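Local coordinates for protein polyprenyl synthetase (Zymomonas mobilis subsp. mobilis, PDB 4KKM) that probably acts as a prenyltransferase of the FPP/GGPP synthase family, building isoprenyl diphosphate chains with the help of divalent metal ions, at residues P52-R55 and L56-M60; H101-S104 and L105-D109; A128-D131 and A132-V135; Q166-A169 and I170-K174. All coordinates share one frame; numbering follows the deposited sequence.

Contact 1: residues P52-R55 and L56-M60. With ACT (acetate ion), chain E.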
loop_
_atom_site.group_PDB
_atom_site.type_symbol
_atom_site.label_atom_id
_atom_site.label_comp_id
_atom_site.label_asym_id
_atom_site.label_seq_id
_atom_site.Cartn_x
_atom_site.Cartn_y
_atom_site.Cartn_z
ATOM N N PRO B 52 12.429 -5.911 -17.790
ATOM C CA PRO B 52 12.688 -4.503 -17.446
ATOM C C PRO B 52 12.252 -4.033 -16.053
ATOM O O PRO B 52 12.410 -2.848 -15.759
ATOM C CB PRO B 52 11.945 -3.730 -18.547
ATOM C CG PRO B 52 11.940 -4.672 -19.715
ATOM C CD PRO B 52 11.740 -6.031 -19.092
ATOM N N ARG B 53 11.733 -4.921 -15.210
ATOM C CA ARG B 53 11.479 -4.569 -13.813
ATOM C C ARG B 53 12.769 -4.556 -12.995
ATOM O O ARG B 53 12.739 -4.319 -11.786
ATOM C CB ARG B 53 10.489 -5.540 -13.173
ATOM C CG ARG B 53 9.070 -5.450 -13.725
ATOM C CD ARG B 53 8.224 -6.535 -13.108
ATOM N NE ARG B 53 8.772 -7.847 -13.435
ATOM C CZ ARG B 53 8.486 -8.956 -12.766
ATOM N NH1 ARG B 53 7.664 -8.904 -11.725
ATOM N NH2 ARG B 53 9.026 -10.109 -13.131
ATOM N N ARG B 54 13.896 -4.811 -13.653
ATOM C CA ARG B 54 15.176 -4.908 -12.958
ATOM C C ARG B 54 15.442 -3.708 -12.043
ATOM O O ARG B 54 15.738 -3.871 -10.857
ATOM C CB ARG B 54 16.319 -5.068 -13.960
ATOM C CG ARG B 54 17.672 -5.308 -13.307
ATOM C CD ARG B 54 18.729 -5.615 -14.364
ATOM N NE ARG B 54 19.958 -6.125 -13.763
ATOM C CZ ARG B 54 21.062 -6.393 -14.451
ATOM N NH1 ARG B 54 22.143 -6.851 -13.829
ATOM N NH2 ARG B 54 21.087 -6.195 -15.763
ATOM N N ARG B 55 15.310 -2.509 -12.597
ATOM C CA ARG B 55 15.639 -1.287 -11.873
ATOM C C ARG B 55 14.736 -1.105 -10.662
ATOM O O ARG B 55 15.195 -0.732 -9.582
ATOM C CB ARG B 55 15.528 -0.076 -12.800
ATOM C CG ARG B 55 15.980 1.239 -12.180
ATOM C CD ARG B 55 15.886 2.371 -13.202
ATOM N NE ARG B 55 16.558 3.592 -12.759
ATOM C CZ ARG B 55 17.841 3.867 -12.975
ATOM N NH1 ARG B 55 18.612 3.006 -13.630
ATOM N NH2 ARG B 55 18.355 5.010 -12.542
ATOM N N LEU B 56 13.448 -1.371 -10.847
ATOM C CA LEU B 56 12.497 -1.258 -9.748
ATOM C C LEU B 56 12.922 -2.112 -8.552
ATOM O O LEU B 56 13.023 -1.628 -7.419
ATOM C CB LEU B 56 11.101 -1.682 -10.213
ATOM C CG LEU B 56 10.093 -1.895 -9.074
ATOM C CD1 LEU B 56 9.727 -0.572 -8.396
ATOM C CD2 LEU B 56 8.842 -2.597 -9.592
ATOM N N VAL B 57 13.181 -3.385 -8.808
ATOM C CA VAL B 57 13.536 -4.302 -7.730
ATOM C C VAL B 57 14.913 -3.961 -7.147
ATOM O O VAL B 57 15.136 -4.091 -5.944
ATOM C CB VAL B 57 13.466 -5.778 -8.201
ATOM C CG1 VAL B 57 13.858 -6.728 -7.082
ATOM C CG2 VAL B 57 12.063 -6.097 -8.715
ATOM N N GLU B 58 15.842 -3.511 -7.987
ATOM C CA GLU B 58 17.140 -3.094 -7.457
ATOM C C GLU B 58 16.989 -1.862 -6.555
ATOM O O GLU B 58 17.692 -1.737 -5.554
ATOM C CB GLU B 58 18.174 -2.881 -8.575
ATOM C CG GLU B 58 18.670 -4.199 -9.154
ATOM C CD GLU B 58 19.623 -4.034 -10.323
ATOM O OE1 GLU B 58 19.662 -2.938 -10.924
ATOM O OE2 GLU B 58 20.333 -5.011 -10.639
ATOM N N ALA B 59 16.045 -0.981 -6.895
ATOM C CA ALA B 59 15.737 0.179 -6.059
ATOM C C ALA B 59 15.115 -0.248 -4.732
ATOM O O ALA B 59 15.449 0.293 -3.668
ATOM C CB ALA B 59 14.804 1.156 -6.804
ATOM N N MET B 60 14.213 -1.219 -4.793
ATOM C CA MET B 60 13.592 -1.750 -3.582
ATOM C C MET B 60 14.653 -2.366 -2.674
ATOM O O MET B 60 14.653 -2.148 -1.461
ATOM C CB MET B 60 12.515 -2.785 -3.927
ATOM C CG MET B 60 11.294 -2.208 -4.654
ATOM S SD MET B 60 10.195 -3.480 -5.317
ATOM C CE MET B 60 9.348 -4.031 -3.817
HETATM C C ACT E . 19.640 -0.693 -14.767
HETATM O O ACT E . 20.825 -0.329 -14.565
HETATM O OXT ACT E . 18.754 -0.188 -14.028
HETATM C CH3 ACT E . 19.312 -1.694 -15.836
HETATM O O HOH W 1 12.253 -1.230 -13.571
#
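Arg55 and Ala59 are joined by a backbone bond one turn apart near the start of helix 54-64. Ala59 N donates to Arg55 O at 2.8 Å. The Arg55 side chain is extended, with CG anti to the backbone N (chi1 -174°), and this carries its guanidinium off the helix. An acetate ion, probably from the crystallisation liquor, lies beside this chain. Arg55 CB is 3.5 Å from acetate OXT. Arg55 NH1 also donates to acetate OXT, over 3.2 Å, near the guanidinium plane. NH2 forms a salt bridge with Asp130, and NE makes a weak bond to Ser133 OG. The salt bridge is probably the main anchor of the group; the acetate and the weak bond probably add little restraint.

Leu56 lies in the first turn, its CB 3.5 Å from Arg53 O. A water joins its backbone to the loop just before the helix. The water accepts from Leu56 N at 3.0 Å and donates to Pro52 O at 2.7 Å.

Glu58 pairs with Arg54 four residues earlier. The backbone bond, Glu58 N to Arg54 O, is 2.9 Å. The side chains add a salt bridge from Arg54 NE to Glu58 OE2 at 3.3 Å. As a hydrogen bond it is weak. The N-H points poorly at the oxygen (139°), and the guanidinium and carboxylate planes are 52° apart.

Arg53 reaches Asp51, and also Asp175 of the second subunit. Leu56 packs on Ala182 of that subunit, while Ala59 and Met60 rest on helix 131-150 of their own chain.

Contact 2: residues H101-S104 and L105-D109. With CA (calcium ion), chain D.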
loop_
_atom_site.group_PDB
_atom_site.type_symbol
_atom_site.label_atom_id
_atom_site.label_comp_id
_atom_site.label_asym_id
_atom_site.label_seq_id
_atom_site.Cartn_x
_atom_site.Cartn_y
_atom_site.Cartn_z
ATOM N N HIS B 101 7.799 1.167 6.798
ATOM C CA HIS B 101 8.751 2.171 7.259
ATOM C C HIS B 101 9.686 2.594 6.125
ATOM O O HIS B 101 9.884 3.785 5.880
ATOM C CB HIS B 101 9.558 1.629 8.441
ATOM C CG HIS B 101 10.642 2.547 8.908
ATOM N ND1 HIS B 101 10.401 3.829 9.353
ATOM C CD2 HIS B 101 11.986 2.368 9.005
ATOM C CE1 HIS B 101 11.540 4.400 9.702
ATOM N NE2 HIS B 101 12.516 3.530 9.499
ATOM N N VAL B 102 10.252 1.613 5.431
ATOM C CA VAL B 102 11.210 1.901 4.369
ATOM C C VAL B 102 10.546 2.655 3.215
ATOM O O VAL B 102 11.088 3.648 2.733
ATOM C CB VAL B 102 11.910 0.623 3.870
ATOM C CG1 VAL B 102 12.646 0.876 2.544
ATOM C CG2 VAL B 102 12.862 0.101 4.944
ATOM N N TYR B 103 9.369 2.206 2.781
ATOM C CA TYR B 103 8.682 2.922 1.703
ATOM C C TYR B 103 8.421 4.369 2.137
ATOM O O TYR B 103 8.545 5.295 1.337
ATOM C CB TYR B 103 7.391 2.205 1.228
ATOM C CG TYR B 103 6.097 2.956 1.553
ATOM C CD1 TYR B 103 5.733 4.098 0.842
ATOM C CD2 TYR B 103 5.241 2.517 2.563
ATOM C CE1 TYR B 103 4.580 4.807 1.146
ATOM C CE2 TYR B 103 4.062 3.219 2.869
ATOM C CZ TYR B 103 3.744 4.367 2.148
ATOM O OH TYR B 103 2.601 5.093 2.417
ATOM N N SER B 104 8.074 4.569 3.407
ATOM C CA SER B 104 7.759 5.915 3.881
ATOM C C SER B 104 8.964 6.845 3.796
ATOM O O SER B 104 8.820 8.027 3.494
ATOM C CB SER B 104 7.217 5.897 5.313
ATOM O OG SER B 104 8.264 5.765 6.264
ATOM N N LEU B 105 10.146 6.302 4.068
ATOM C CA LEU B 105 11.391 7.066 3.965
ATOM C C LEU B 105 11.698 7.402 2.509
ATOM O O LEU B 105 12.129 8.510 2.193
ATOM C CB LEU B 105 12.557 6.268 4.551
ATOM C CG LEU B 105 12.531 5.941 6.049
ATOM C CD1 LEU B 105 13.698 5.026 6.383
ATOM C CD2 LEU B 105 12.570 7.219 6.895
ATOM N N ILE B 106 11.474 6.437 1.624
ATOM C CA ILE B 106 11.709 6.667 0.198
ATOM C C ILE B 106 10.865 7.831 -0.305
ATOM O O ILE B 106 11.367 8.749 -0.962
ATOM C CB ILE B 106 11.365 5.431 -0.653
ATOM C CG1 ILE B 106 12.208 4.223 -0.242
ATOM C CG2 ILE B 106 11.563 5.739 -2.145
ATOM C CD1 ILE B 106 11.848 2.969 -1.042
ATOM N N HIS B 107 9.578 7.798 0.016
ATOM C CA HIS B 107 8.688 8.862 -0.420
ATOM C C HIS B 107 8.957 10.186 0.310
ATOM O O HIS B 107 8.778 11.258 -0.259
ATOM C CB HIS B 107 7.224 8.431 -0.295
ATOM C CG HIS B 107 6.781 7.494 -1.384
ATOM N ND1 HIS B 107 5.463 7.124 -1.551
ATOM C CD2 HIS B 107 7.476 6.881 -2.369
ATOM C CE1 HIS B 107 5.370 6.305 -2.590
ATOM N NE2 HIS B 107 6.574 6.145 -3.108
ATOM N N ASP B 108 9.409 10.108 1.558
ATOM C CA ASP B 108 9.694 11.316 2.333
ATOM C C ASP B 108 10.951 12.049 1.853
ATOM O O ASP B 108 11.045 13.268 1.961
ATOM C CB ASP B 108 9.821 10.985 3.823
ATOM C CG ASP B 108 9.893 12.228 4.695
ATOM O OD1 ASP B 108 8.879 12.956 4.780
ATOM O OD2 ASP B 108 10.962 12.472 5.293
ATOM N N ASP B 109 11.920 11.303 1.331
ATOM C CA ASP B 109 13.191 11.890 0.915
ATOM C C ASP B 109 13.089 12.646 -0.408
ATOM O O ASP B 109 13.935 13.487 -0.705
ATOM C CB ASP B 109 14.282 10.817 0.815
ATOM C CG ASP B 109 14.705 10.284 2.175
ATOM O OD1 ASP B 109 14.571 11.029 3.171
ATOM O OD2 ASP B 109 15.173 9.126 2.246
HETATM CA CA CA D . 9.088 15.112 5.910
#
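Backbone bonds link His101 to Leu105, Val102 to Ile106, Tyr103 to His107 and Ser104 to Asp108, as in a regular helix. Asp108 N donates to Ser104 O at 2.9 Å. His101 O takes two donors. Leu105 N reaches it at 3.1 Å, and the hydroxyl Ser104 OG donates to the same His101 O at 2.6 Å. Ser104 OG sits between its own N and carbonyl carbon (chi1 79°), which turns it back toward that oxygen. A side-chain hydroxyl thus doubles the grip on one helical carbonyl.

Two contacts involve rings. Tyr103 and His107 form an edge-to-face (T-shaped) pair. Their centroids are 5.3 Å apart and their planes stand at 88°, with the edge of Tyr103 against the face of His107. The imidazole is fixed at both nitrogens: NE2 is hydrogen-bonded to Val135 O, and ND1 to Asp139 of the second subunit. On another side of the helix, Leu105 CD1 lies over one face of His101, 4.1 Å from the ring centroid, as a CH-pi contact.

One apolar pair adds to this. Val102 CG1 is 4.2 Å from Ile106 CD1, and both residues pack on Ala63 of helix 54-64.

The last interaction is with metal. Asp108 OD1 binds the calcium ion at 2.4 Å, and Asp114 is the other protein residue at that site. Asp108 and Asp109 begin the sequence DDMPCMD, which ends at Asp114. It matches DDxxxxD, the first aspartate-rich motif of trans-prenyltransferases, which in this family binds magnesium ions that hold the allylic diphosphate; the calcium here is consistent with that role.

Contact 3: residues A128-D131 and A132-V135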
loop_
_atom_site.group_PDB
_atom_site.type_symbol
_atom_site.label_atom_id
_atom_site.label_comp_id
_atom_site.label_asym_id
_atom_site.label_seq_id
_atom_site.Cartn_x
_atom_site.Cartn_y
_atom_site.Cartn_z
ATOM N N ALA B 128 20.373 7.919 -6.063
ATOM C CA ALA B 128 21.087 6.769 -6.613
ATOM C C ALA B 128 20.405 6.264 -7.883
ATOM O O ALA B 128 21.050 5.729 -8.785
ATOM C CB ALA B 128 21.175 5.654 -5.576
ATOM N N PHE B 129 19.092 6.442 -7.948
ATOM C CA PHE B 129 18.323 6.006 -9.107
ATOM C C PHE B 129 17.753 7.220 -9.836
ATOM O O PHE B 129 18.463 7.878 -10.594
ATOM C CB PHE B 129 17.228 5.015 -8.679
ATOM C CG PHE B 129 17.773 3.691 -8.197
ATOM C CD1 PHE B 129 18.296 3.563 -6.913
ATOM C CD2 PHE B 129 17.786 2.582 -9.033
ATOM C CE1 PHE B 129 18.820 2.354 -6.467
ATOM C CE2 PHE B 129 18.300 1.368 -8.594
ATOM C CZ PHE B 129 18.823 1.255 -7.305
ATOM N N ASP B 130 16.481 7.514 -9.594
ATOM C CA ASP B 130 15.827 8.707 -10.131
ATOM C C ASP B 130 14.491 8.888 -9.419
ATOM O O ASP B 130 14.080 8.021 -8.655
ATOM C CB ASP B 130 15.625 8.598 -11.640
ATOM C CG ASP B 130 15.052 7.256 -12.053
ATOM O OD1 ASP B 130 13.878 6.986 -11.732
ATOM O OD2 ASP B 130 15.778 6.473 -12.704
ATOM N N ASP B 131 13.823 10.012 -9.668
ATOM C CA ASP B 131 12.592 10.344 -8.952
ATOM C C ASP B 131 11.495 9.313 -9.200
ATOM O O ASP B 131 10.833 8.857 -8.267
ATOM C CB ASP B 131 12.095 11.743 -9.333
ATOM C CG ASP B 131 13.039 12.848 -8.875
ATOM O OD1 ASP B 131 13.890 12.581 -8.002
ATOM O OD2 ASP B 131 12.923 13.982 -9.384
ATOM N N ALA B 132 11.306 8.935 -10.458
ATOM C CA ALA B 132 10.260 7.970 -10.783
ATOM C C ALA B 132 10.491 6.625 -10.098
ATOM O O ALA B 132 9.552 5.988 -9.617
ATOM C CB ALA B 132 10.156 7.797 -12.290
ATOM N N SER B 133 11.746 6.193 -10.055
ATOM C CA SER B 133 12.072 4.931 -9.409
ATOM C C SER B 133 11.797 4.988 -7.905
ATOM O O SER B 133 11.449 3.983 -7.297
ATOM C CB SER B 133 13.531 4.551 -9.674
ATOM O OG SER B 133 13.739 4.264 -11.050
ATOM N N ALA B 134 11.975 6.157 -7.305
ATOM C CA ALA B 134 11.681 6.314 -5.885
ATOM C C ALA B 134 10.179 6.219 -5.643
ATOM O O ALA B 134 9.736 5.583 -4.694
ATOM C CB ALA B 134 12.235 7.635 -5.356
ATOM N N VAL B 135 9.393 6.859 -6.499
ATOM C CA VAL B 135 7.941 6.764 -6.376
ATOM C C VAL B 135 7.497 5.295 -6.444
ATOM O O VAL B 135 6.794 4.809 -5.558
ATOM C CB VAL B 135 7.225 7.577 -7.472
ATOM C CG1 VAL B 135 5.717 7.333 -7.423
ATOM C CG2 VAL B 135 7.549 9.067 -7.333
#
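Asp130 turns its carboxylate onto Ser133, three residues further on. From CB the chain takes CG to the place between the backbone N and the carbonyl carbon (chi1 46°). This folds the carboxylate back over the first turn of the coming helix. CG lies 3.4 Å from Ser133 OG. OD1 carries the contact and accepts two bonds from one residue. Ser133 N donates to Asp130 OD1 at 2.8 Å, nearly in line with the C-O bond. Ser133 OG donates to Asp130 OD1 at an equal 2.8 Å, but from 36° out of the carboxylate plane. Both donors come from the same face of that plane. Asp130 is thus the N-cap of helix 131-150, and its side chain takes up a backbone N-H of the first turn. The other oxygen, OD2, faces helix 54-64, so the cap also meets a second helix.

Behind the cap the backbone takes up the helical pattern. Ala134 N donates to Asp130 O at 3.1 Å. Val135 N donates to Asp131 O at 3.0 Å. Phe129 CB touches Ser133 CB at 3.9 Å, while the Phe129 ring lies against Ala59 of helix 54-64. Ala132 and Ser133 pack on Leu185 of the second subunit.

Contact 4: residues Q166-A169 and I170-K174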
loop_
_atom_site.group_PDB
_atom_site.type_symbol
_atom_site.label_atom_id
_atom_site.label_comp_id
_atom_site.label_asym_id
_atom_site.label_seq_id
_atom_site.Cartn_x
_atom_site.Cartn_y
_atom_site.Cartn_z
ATOM N N GLN B 166 -5.464 -5.901 9.026
ATOM C CA GLN B 166 -6.306 -4.760 9.376
ATOM C C GLN B 166 -5.543 -3.719 10.193
ATOM O O GLN B 166 -5.614 -2.520 9.912
ATOM C CB GLN B 166 -7.558 -5.196 10.143
ATOM C CG GLN B 166 -8.407 -4.012 10.568
ATOM C CD GLN B 166 -9.862 -4.372 10.799
ATOM O OE1 GLN B 166 -10.176 -5.458 11.289
ATOM N NE2 GLN B 166 -10.759 -3.460 10.436
ATOM N N ALA B 167 -4.807 -4.187 11.198
ATOM C CA ALA B 167 -4.018 -3.292 12.044
ATOM C C ALA B 167 -2.967 -2.542 11.237
ATOM O O ALA B 167 -2.775 -1.346 11.425
ATOM C CB ALA B 167 -3.361 -4.066 13.185
ATOM N N LEU B 168 -2.278 -3.240 10.335
ATOM C CA LEU B 168 -1.276 -2.570 9.517
ATOM C C LEU B 168 -1.884 -1.505 8.591
ATOM O O LEU B 168 -1.330 -0.411 8.449
ATOM C CB LEU B 168 -0.458 -3.577 8.708
ATOM C CG LEU B 168 0.699 -2.910 7.952
ATOM C CD1 LEU B 168 1.688 -2.303 8.943
ATOM C CD2 LEU B 168 1.391 -3.879 7.001
ATOM N N ALA B 169 -3.018 -1.817 7.963
ATOM C CA ALA B 169 -3.631 -0.885 7.010
ATOM C C ALA B 169 -4.092 0.385 7.708
ATOM O O ALA B 169 -3.930 1.493 7.190
ATOM C CB ALA B 169 -4.793 -1.542 6.261
ATOM N N ILE B 170 -4.664 0.218 8.895
ATOM C CA ILE B 170 -5.066 1.365 9.701
ATOM C C ILE B 170 -3.838 2.161 10.147
ATOM O O ILE B 170 -3.809 3.392 10.038
ATOM C CB ILE B 170 -5.888 0.916 10.918
ATOM C CG1 ILE B 170 -7.216 0.301 10.450
ATOM C CG2 ILE B 170 -6.124 2.083 11.868
ATOM C CD1 ILE B 170 -8.011 -0.366 11.573
ATOM N N ALA B 171 -2.808 1.459 10.609
ATOM C CA ALA B 171 -1.585 2.123 11.073
ATOM C C ALA B 171 -0.816 2.836 9.957
ATOM O O ALA B 171 -0.005 3.730 10.223
ATOM C CB ALA B 171 -0.667 1.120 11.767
ATOM N N SER B 172 -1.055 2.430 8.718
ATOM C CA SER B 172 -0.257 2.930 7.601
ATOM C C SER B 172 -0.897 4.092 6.835
ATOM O O SER B 172 -0.189 4.867 6.193
ATOM C CB SER B 172 0.084 1.785 6.630
ATOM O OG SER B 172 0.809 0.760 7.304
ATOM N N GLY B 173 -2.221 4.214 6.907
ATOM C CA GLY B 173 -2.950 5.098 6.009
ATOM C C GLY B 173 -3.304 6.460 6.584
ATOM O O GLY B 173 -2.577 7.006 7.405
ATOM N N LYS B 174 -4.441 6.996 6.150
ATOM C CA LYS B 174 -4.890 8.334 6.545
ATOM C C LYS B 174 -5.122 8.467 8.056
ATOM O O LYS B 174 -5.092 9.569 8.605
ATOM C CB LYS B 174 -6.186 8.677 5.805
ATOM C CG LYS B 174 -7.371 7.800 6.213
ATOM C CD LYS B 174 -8.619 8.106 5.391
ATOM C CE LYS B 174 -9.742 7.105 5.667
ATOM N NZ LYS B 174 -10.262 7.255 7.061
#
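Ile170 N to Gln166 O (3.1 Å) and Ala171 N to Ala167 O (2.9 Å) are regular helical bonds, but the pattern weakens over the next two residues as helix 158-172 ends. Ser172 N makes only a weak bond to Leu168 O, with an N-H angle of 120°. The hydroxyl of the same residue probably compensates: Ser172 OG donates to Leu168 O at 2.7 Å, from above the carbonyl plane. This follows from its torsion, which lays OG beside its own backbone N (chi1 -59°). Ala169 O receives weak bonds from Ser172 N and Gly173 N, and at Gly173 the chain leaves helical angles.

Among the side chains, Ser172 OG also touches Leu168 CD1 at 3.6 Å. Gln166 and Ile170 lie side by side and point the same way. Gln166 CG meets Ile170 CD1 at 3.8 Å, and Ile170 CG1 sits 3.3 Å from Gln166 O.

At the helix end, backbone bonds join Ala171 to Met177, Ser172 to Val178 and Gly173 to Gly179, in helix 177-188. Leu168 is packed among helices 87-109, 131-150 and 208-221. Gln166, Ala169 and Ile170 meet Ser150, Ala143 and Glu147 of the second subunit.

The four contacts follow one another along the chain, each within a single short run on or at the end of a helix. They belong to helices 54-64, 87-109, 131-150 and 158-172 of one mainly helical fold. Contacts 1 and 3 have centres 10 Å apart and touch. Contact 3 also touches contact 2, whose centre is 12 Å from its own. Contact 3 thus bridges the other two at the start of helix 131-150. Contact 4 stands apart, 16 Å from contact 2, 26 Å from contact 1 and 25 Å from contact 3 between centres. Contact 2 alone holds a calcium ligand. All four reach the second subunit, so the dimer interface runs past each of them.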